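Local structure of type III effector HopU1 (Pseudomonas syringae pv. tomato, 3U0J) at residues L116-E119 with V120-L124; H55-A58 with Q59-G62; H45-Y48 with R49-A52. The protein is a type III effector and ADP-ribosyltransferase of a plant pathogen, probably transferring ADP-ribose from NAD+ to arginine side chains of host proteins. All coordinates share one frame; numbering follows the deposited sequence.

Contact 1: L116-E119 with V120-L124; sequences LYRE and VNNYL
Four successive main-chain hydrogen bonds tie Leu-116, Tyr-117, Arg-118 and Glu-119 to Val-120, Asn-121, Asn-122 and Tyr-123, each from a carbonyl to the amide four residues on. They are even in length: Val-120 N lies 2.9 Å from Leu-116 O, and Tyr-123 N also lies 2.9 Å from Glu-119 O.

The apolar part is on the buried side. Leu-116 and Val-120 run side by side in the same direction, with Leu-116 CD1 4.2 Å from Val-120 CG2. That branch stands beside its own backbone N, and CG2 of Val-120 also lies 3.5 Å from Leu-116 O. Helix 145-162 closes over this pair through His-147.

Polar and aromatic groups occupy another side. Asn-121 presents its amide nitrogen to the rim of the Tyr-117 ring, near the ring plane, with ND2 4.0 Å from Tyr-117 CD1; the amide and ring planes are turned 68° apart, so the two do not stack. Asn-121 CG rests 3.1 Å from Tyr-117 O, but ND2 is badly angled for a bond to that carbonyl. His-98 of helix 89-99 touches both side chains.

Two polar ends reach beyond the helix. The extended chain of Glu-119 carries OE1 to a hydrogen bond with Ser-105 OG, and Tyr-123 OH bonds to Asp-141 N and His-140 ND1. Regular i to i+4 bonding, an apolar i to i+4 pair turned inward and longer polar chains at the margins are characteristic of an amphipathic alpha-helix, here helix 116-126 in the ADP-ribosyltransferase exoenzyme region.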
# COMPACT_ATOMS: atom_id res chain seq x y z
N LEU A 116 -0.51 -10.92 -4.38
CA LEU A 116 -0.84 -10.73 -2.97
C LEU A 116 -1.50 -9.37 -2.64
O LEU A 116 -2.53 -9.32 -1.96
CB LEU A 116 0.42 -10.94 -2.12
CG LEU A 116 0.21 -10.82 -0.61
CD1 LEU A 116 -0.51 -11.99 -0.07
CD2 LEU A 116 1.53 -10.71 0.07
N TYR A 117 -0.93 -8.28 -3.13
CA TYR A 117 -1.42 -6.97 -2.74
C TYR A 117 -2.85 -6.79 -3.21
O TYR A 117 -3.66 -6.14 -2.55
CB TYR A 117 -0.54 -5.84 -3.30
CG TYR A 117 -0.70 -5.59 -4.79
CD1 TYR A 117 -1.69 -4.74 -5.27
CD2 TYR A 117 0.15 -6.18 -5.71
CE1 TYR A 117 -1.84 -4.51 -6.62
CE2 TYR A 117 0.01 -5.95 -7.06
CZ TYR A 117 -0.98 -5.12 -7.50
OH TYR A 117 -1.11 -4.90 -8.85
N ARG A 118 -3.16 -7.38 -4.36
CA ARG A 118 -4.52 -7.24 -4.86
C ARG A 118 -5.53 -8.07 -4.08
O ARG A 118 -6.61 -7.61 -3.79
CB ARG A 118 -4.59 -7.60 -6.34
CG ARG A 118 -5.87 -7.12 -7.01
CD ARG A 118 -5.77 -7.36 -8.48
NE ARG A 118 -4.75 -6.54 -9.11
CZ ARG A 118 -4.87 -5.22 -9.28
NH1 ARG A 118 -5.94 -4.59 -8.81
NH2 ARG A 118 -3.91 -4.54 -9.90
N GLU A 119 -5.17 -9.30 -3.74
CA GLU A 119 -6.06 -10.15 -2.97
C GLU A 119 -6.33 -9.49 -1.62
O GLU A 119 -7.47 -9.48 -1.15
CB GLU A 119 -5.47 -11.54 -2.78
CG GLU A 119 -6.32 -12.48 -1.95
CD GLU A 119 -5.74 -13.88 -1.87
OE1 GLU A 119 -4.62 -14.11 -2.40
OE2 GLU A 119 -6.40 -14.77 -1.27
N VAL A 120 -5.28 -8.93 -1.02
CA VAL A 120 -5.39 -8.31 0.30
C VAL A 120 -6.19 -7.02 0.25
O VAL A 120 -7.13 -6.84 1.01
CB VAL A 120 -4.00 -8.05 0.92
CG1 VAL A 120 -4.09 -7.06 2.08
CG2 VAL A 120 -3.40 -9.36 1.39
N ASN A 121 -5.81 -6.13 -0.66
CA ASN A 121 -6.52 -4.87 -0.84
C ASN A 121 -7.99 -5.12 -1.11
O ASN A 121 -8.85 -4.55 -0.44
CB ASN A 121 -5.91 -4.05 -1.98
CG ASN A 121 -4.61 -3.40 -1.59
OD1 ASN A 121 -4.19 -3.44 -0.43
ND2 ASN A 121 -3.95 -2.78 -2.55
N ASN A 122 -8.27 -6.01 -2.06
CA ASN A 122 -9.65 -6.35 -2.38
C ASN A 122 -10.40 -6.90 -1.17
O ASN A 122 -11.55 -6.52 -0.92
CB ASN A 122 -9.71 -7.30 -3.57
CG ASN A 122 -9.75 -6.56 -4.89
OD1 ASN A 122 -9.50 -5.36 -4.93
ND2 ASN A 122 -10.05 -7.26 -5.97
N TYR A 123 -9.75 -7.80 -0.43
CA TYR A 123 -10.31 -8.34 0.80
C TYR A 123 -10.69 -7.21 1.78
O TYR A 123 -11.80 -7.13 2.25
CB TYR A 123 -9.34 -9.31 1.48
CG TYR A 123 -9.72 -9.57 2.91
CD1 TYR A 123 -9.18 -8.82 3.95
CD2 TYR A 123 -10.65 -10.55 3.23
CE1 TYR A 123 -9.54 -9.05 5.27
CE2 TYR A 123 -11.03 -10.78 4.55
CZ TYR A 123 -10.47 -10.03 5.56
OH TYR A 123 -10.85 -10.25 6.86
N LEU A 124 -9.74 -6.33 2.07
CA LEU A 124 -10.04 -5.21 2.96
C LEU A 124 -11.20 -4.34 2.48
O LEU A 124 -11.98 -3.87 3.30
CB LEU A 124 -8.81 -4.35 3.21
CG LEU A 124 -7.72 -5.00 4.04
CD1 LEU A 124 -6.44 -4.17 3.97
CD2 LEU A 124 -8.19 -5.16 5.46

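Contact 2: H55-A58 with Q59-G62; sequences HVDA and QCFG
Asp-57 holds the turn together from two of its oxygens. Its side-chain OD1 accepts a hydrogen bond from Gln-59 N at 2.7 Å, forming an Asx turn, and its carbonyl O accepts a longer one from Cys-60 N at 3.3 Å, closing the type I beta turn from Asp-57 to Cys-60 with which the Asx turn coincides. With CG opposite the backbone N (chi1 168°), the carboxylate folds back over the turn. Gln-59 N approaches OD1 from above the carboxylate plane, 53° out of it, and Cys-60 N likewise stands above the plane of the Asp-57 carbonyl.

These two bonds make the tight side, together with Val-56 CG1, which lies against the backbone of Gly-62, 3.6 Å from its CA. The turn follows strand 55-56, an outer strand paired with 103-108 through His-55 and Ser-104, with Asp-57 bonded to Asp-102 just beyond; the chain then leads toward helix 65-71.

The outer side is looser. Ala-58 and Gln-59, at the crest of the turn, are solvent-exposed, and the bent Gln-59 chain reaches across to Glu-111 on strand 111-112. A water donates to Asp-57 O and accepts from Gly-62 N, each at 3.1 Å, bridging the limbs.

Asp-57 O therefore serves both an amide and a water, and OD1 a second amide. The Asx turn of this aspartate would favour the type I conformation by satisfying a main-chain N-H at the surface, and its negative charge probably strengthens the bond from Gln-59 N.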
# COMPACT_ATOMS: atom_id res chain seq x y z
N HIS A 55 3.45 -18.47 -3.27
CA HIS A 55 4.13 -18.89 -4.47
C HIS A 55 4.88 -17.71 -5.05
O HIS A 55 4.36 -16.59 -5.09
CB HIS A 55 3.12 -19.44 -5.47
CG HIS A 55 2.42 -20.66 -4.97
ND1 HIS A 55 1.15 -20.63 -4.44
CD2 HIS A 55 2.84 -21.94 -4.87
CE1 HIS A 55 0.80 -21.84 -4.06
NE2 HIS A 55 1.81 -22.66 -4.30
N VAL A 56 6.10 -17.96 -5.50
CA VAL A 56 6.86 -16.93 -6.19
C VAL A 56 6.87 -17.19 -7.68
O VAL A 56 7.01 -18.34 -8.13
CB VAL A 56 8.30 -16.87 -5.69
CG1 VAL A 56 8.86 -15.51 -5.99
CG2 VAL A 56 8.35 -17.15 -4.19
N ASP A 57 6.73 -16.12 -8.45
CA ASP A 57 6.67 -16.21 -9.91
C ASP A 57 7.98 -16.72 -10.44
O ASP A 57 9.00 -16.03 -10.36
CB ASP A 57 6.37 -14.85 -10.51
CG ASP A 57 6.58 -14.81 -12.01
OD1 ASP A 57 6.63 -15.88 -12.64
OD2 ASP A 57 6.67 -13.69 -12.56
N ALA A 58 7.96 -17.93 -11.00
CA ALA A 58 9.19 -18.55 -11.49
C ALA A 58 9.75 -17.86 -12.74
O ALA A 58 10.95 -17.94 -13.03
CB ALA A 58 8.97 -20.05 -11.73
N GLN A 59 8.88 -17.17 -13.48
CA GLN A 59 9.29 -16.51 -14.71
C GLN A 59 10.08 -15.24 -14.43
O GLN A 59 10.37 -14.46 -15.33
CB GLN A 59 8.09 -16.21 -15.62
CG GLN A 59 7.26 -17.44 -15.98
CD GLN A 59 8.12 -18.68 -16.25
OE1 GLN A 59 9.20 -18.59 -16.86
NE2 GLN A 59 7.65 -19.84 -15.79
N CYS A 60 10.42 -15.03 -13.16
CA CYS A 60 11.21 -13.87 -12.79
C CYS A 60 12.33 -14.31 -11.84
O CYS A 60 12.41 -15.48 -11.47
CB CYS A 60 10.32 -12.79 -12.16
SG CYS A 60 9.99 -12.96 -10.35
N PHE A 61 13.20 -13.38 -11.45
CA PHE A 61 14.16 -13.69 -10.41
C PHE A 61 13.55 -13.48 -9.01
O PHE A 61 13.71 -12.43 -8.38
CB PHE A 61 15.46 -12.89 -10.58
CG PHE A 61 16.57 -13.37 -9.70
CD1 PHE A 61 17.27 -14.53 -10.04
CD2 PHE A 61 16.89 -12.70 -8.53
CE1 PHE A 61 18.30 -15.01 -9.23
CE2 PHE A 61 17.91 -13.16 -7.71
CZ PHE A 61 18.62 -14.33 -8.06
N GLY A 62 12.84 -14.50 -8.53
CA GLY A 62 12.02 -14.37 -7.35
C GLY A 62 12.76 -14.54 -6.06
O GLY A 62 13.71 -15.32 -5.99
O HOH W 1 11.52 -17.25 -9.13

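Contact 3: H45-Y48 with R49-A52; sequences HDFY and RFAA
The guanidinium of Arg-49 offers a face to the rim of the Tyr-48 ring: Tyr-48 CE2 stands over its centre, 3.8 Å from Arg-49 CZ, and CZ itself lies in the ring plane at the edge. The two planes are 74° apart, so this is an edge-on approach and not a stack over the ring. A bend in the arginine chain at its second torsion (chi2 -39°) brings it alongside the tyrosine, both pointing the same way. Over one face of the Phe-47 ring, offset toward its rim, lies Ala-51 CB, 4.1 Å from CE2. Phe-50 CD2 comes within 4.3 Å of Phe-47 CD1, while the edge of the Phe-50 ring is turned to Phe-47 O.

A water links the polar ends of the first pair, accepting from Arg-49 NH1 at 2.9 Å and donating weakly to Tyr-48 OH. The stronger partner of that hydroxyl is Asp-66 OD1, which anchors the outer end of the ring beside helix 65-71.

Beneath the side chains the backbone keeps its i to i+4 pattern. Arg-49 N bonds to His-45 O, Phe-50 N to Asp-46 O, and Ala-51 N to Phe-47 O at 2.7 Å; the last, Ala-52 N to Tyr-48 O, is bent to 124° and weak.

Phe-47 is covered further by Ala-94 of helix 89-99 and Met-150 of helix 145-162, and Ile-65 packs on Phe-47, Tyr-48, Ala-51 and Ala-52. An inward row of phenylalanine and alanine, with arginine on the outer side, marks helix 41-52 as an amphipathic helix packed into the helical part of this protein.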
# COMPACT_ATOMS: atom_id res chain seq x y z
N HIS A 45 6.27 -14.61 13.89
CA HIS A 45 6.37 -16.01 13.51
C HIS A 45 5.24 -16.40 12.54
O HIS A 45 5.44 -17.11 11.55
CB HIS A 45 6.29 -16.90 14.75
CG HIS A 45 7.63 -17.22 15.36
ND1 HIS A 45 8.07 -16.64 16.53
CD2 HIS A 45 8.60 -18.07 14.97
CE1 HIS A 45 9.27 -17.11 16.82
NE2 HIS A 45 9.61 -17.98 15.89
N ASP A 46 4.03 -15.93 12.86
CA ASP A 46 2.87 -16.15 12.03
C ASP A 46 3.25 -15.72 10.62
O ASP A 46 3.15 -16.51 9.66
CB ASP A 46 1.72 -15.29 12.53
CG ASP A 46 1.09 -15.84 13.79
OD1 ASP A 46 1.43 -16.98 14.16
OD2 ASP A 46 0.25 -15.12 14.40
N PHE A 47 3.71 -14.48 10.49
CA PHE A 47 4.05 -13.92 9.19
C PHE A 47 5.04 -14.77 8.39
O PHE A 47 4.84 -15.01 7.21
CB PHE A 47 4.60 -12.52 9.31
CG PHE A 47 4.98 -11.93 7.99
CD1 PHE A 47 4.01 -11.35 7.17
CD2 PHE A 47 6.29 -12.00 7.53
CE1 PHE A 47 4.36 -10.82 5.93
CE2 PHE A 47 6.65 -11.46 6.30
CZ PHE A 47 5.69 -10.88 5.50
N TYR A 48 6.12 -15.17 9.04
CA TYR A 48 7.11 -16.01 8.40
C TYR A 48 6.46 -17.28 7.81
O TYR A 48 6.71 -17.64 6.65
CB TYR A 48 8.23 -16.40 9.36
CG TYR A 48 9.18 -17.34 8.72
CD1 TYR A 48 10.13 -16.87 7.83
CD2 TYR A 48 9.10 -18.70 8.93
CE1 TYR A 48 11.01 -17.74 7.19
CE2 TYR A 48 9.98 -19.59 8.30
CZ TYR A 48 10.93 -19.10 7.43
OH TYR A 48 11.80 -19.95 6.78
N ARG A 49 5.62 -17.95 8.59
CA ARG A 49 4.94 -19.14 8.12
C ARG A 49 3.94 -18.82 7.01
O ARG A 49 3.74 -19.62 6.10
CB ARG A 49 4.23 -19.89 9.27
CG ARG A 49 5.11 -20.89 10.03
CD ARG A 49 6.07 -21.68 9.11
NE ARG A 49 7.21 -22.18 9.86
CZ ARG A 49 8.24 -22.83 9.33
NH1 ARG A 49 8.26 -23.06 8.02
NH2 ARG A 49 9.25 -23.24 10.10
N PHE A 50 3.29 -17.67 7.12
CA PHE A 50 2.35 -17.23 6.11
C PHE A 50 3.09 -17.05 4.82
O PHE A 50 2.67 -17.56 3.77
CB PHE A 50 1.70 -15.89 6.49
CG PHE A 50 1.10 -15.14 5.31
CD1 PHE A 50 -0.18 -15.45 4.84
CD2 PHE A 50 1.80 -14.13 4.68
CE1 PHE A 50 -0.74 -14.75 3.75
CE2 PHE A 50 1.24 -13.44 3.60
CZ PHE A 50 -0.03 -13.76 3.15
N ALA A 51 4.19 -16.30 4.89
CA ALA A 51 4.92 -15.91 3.70
C ALA A 51 5.63 -17.09 3.07
O ALA A 51 5.96 -17.07 1.87
CB ALA A 51 5.92 -14.81 4.03
N ALA A 52 5.87 -18.12 3.88
CA ALA A 52 6.68 -19.23 3.42
C ALA A 52 5.85 -20.06 2.47
O ALA A 52 6.39 -20.78 1.63
CB ALA A 52 7.16 -20.08 4.58
O HOH W 2 10.83 -23.25 6.64

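Contacts 1 and 3 each lie along one helix and combine buried apolar residues with exposed polar ones; contact 2 is a surface turn with no buried residue among those that touch. The two helices meet directly, Leu-116 CD1 lying 3.7 Å from Phe-50 CZ, and both pack on helices 89-99 and 145-162. Aromatic rings dominate the inner side of contact 3, whereas contact 1 buries only aliphatic side chains of its own. Contact 2 follows contact 3 in sequence but relies on a carboxylate, main-chain amides and a water; its centre is about 21 Å from that of the chain, against about 10 Å for contact 1.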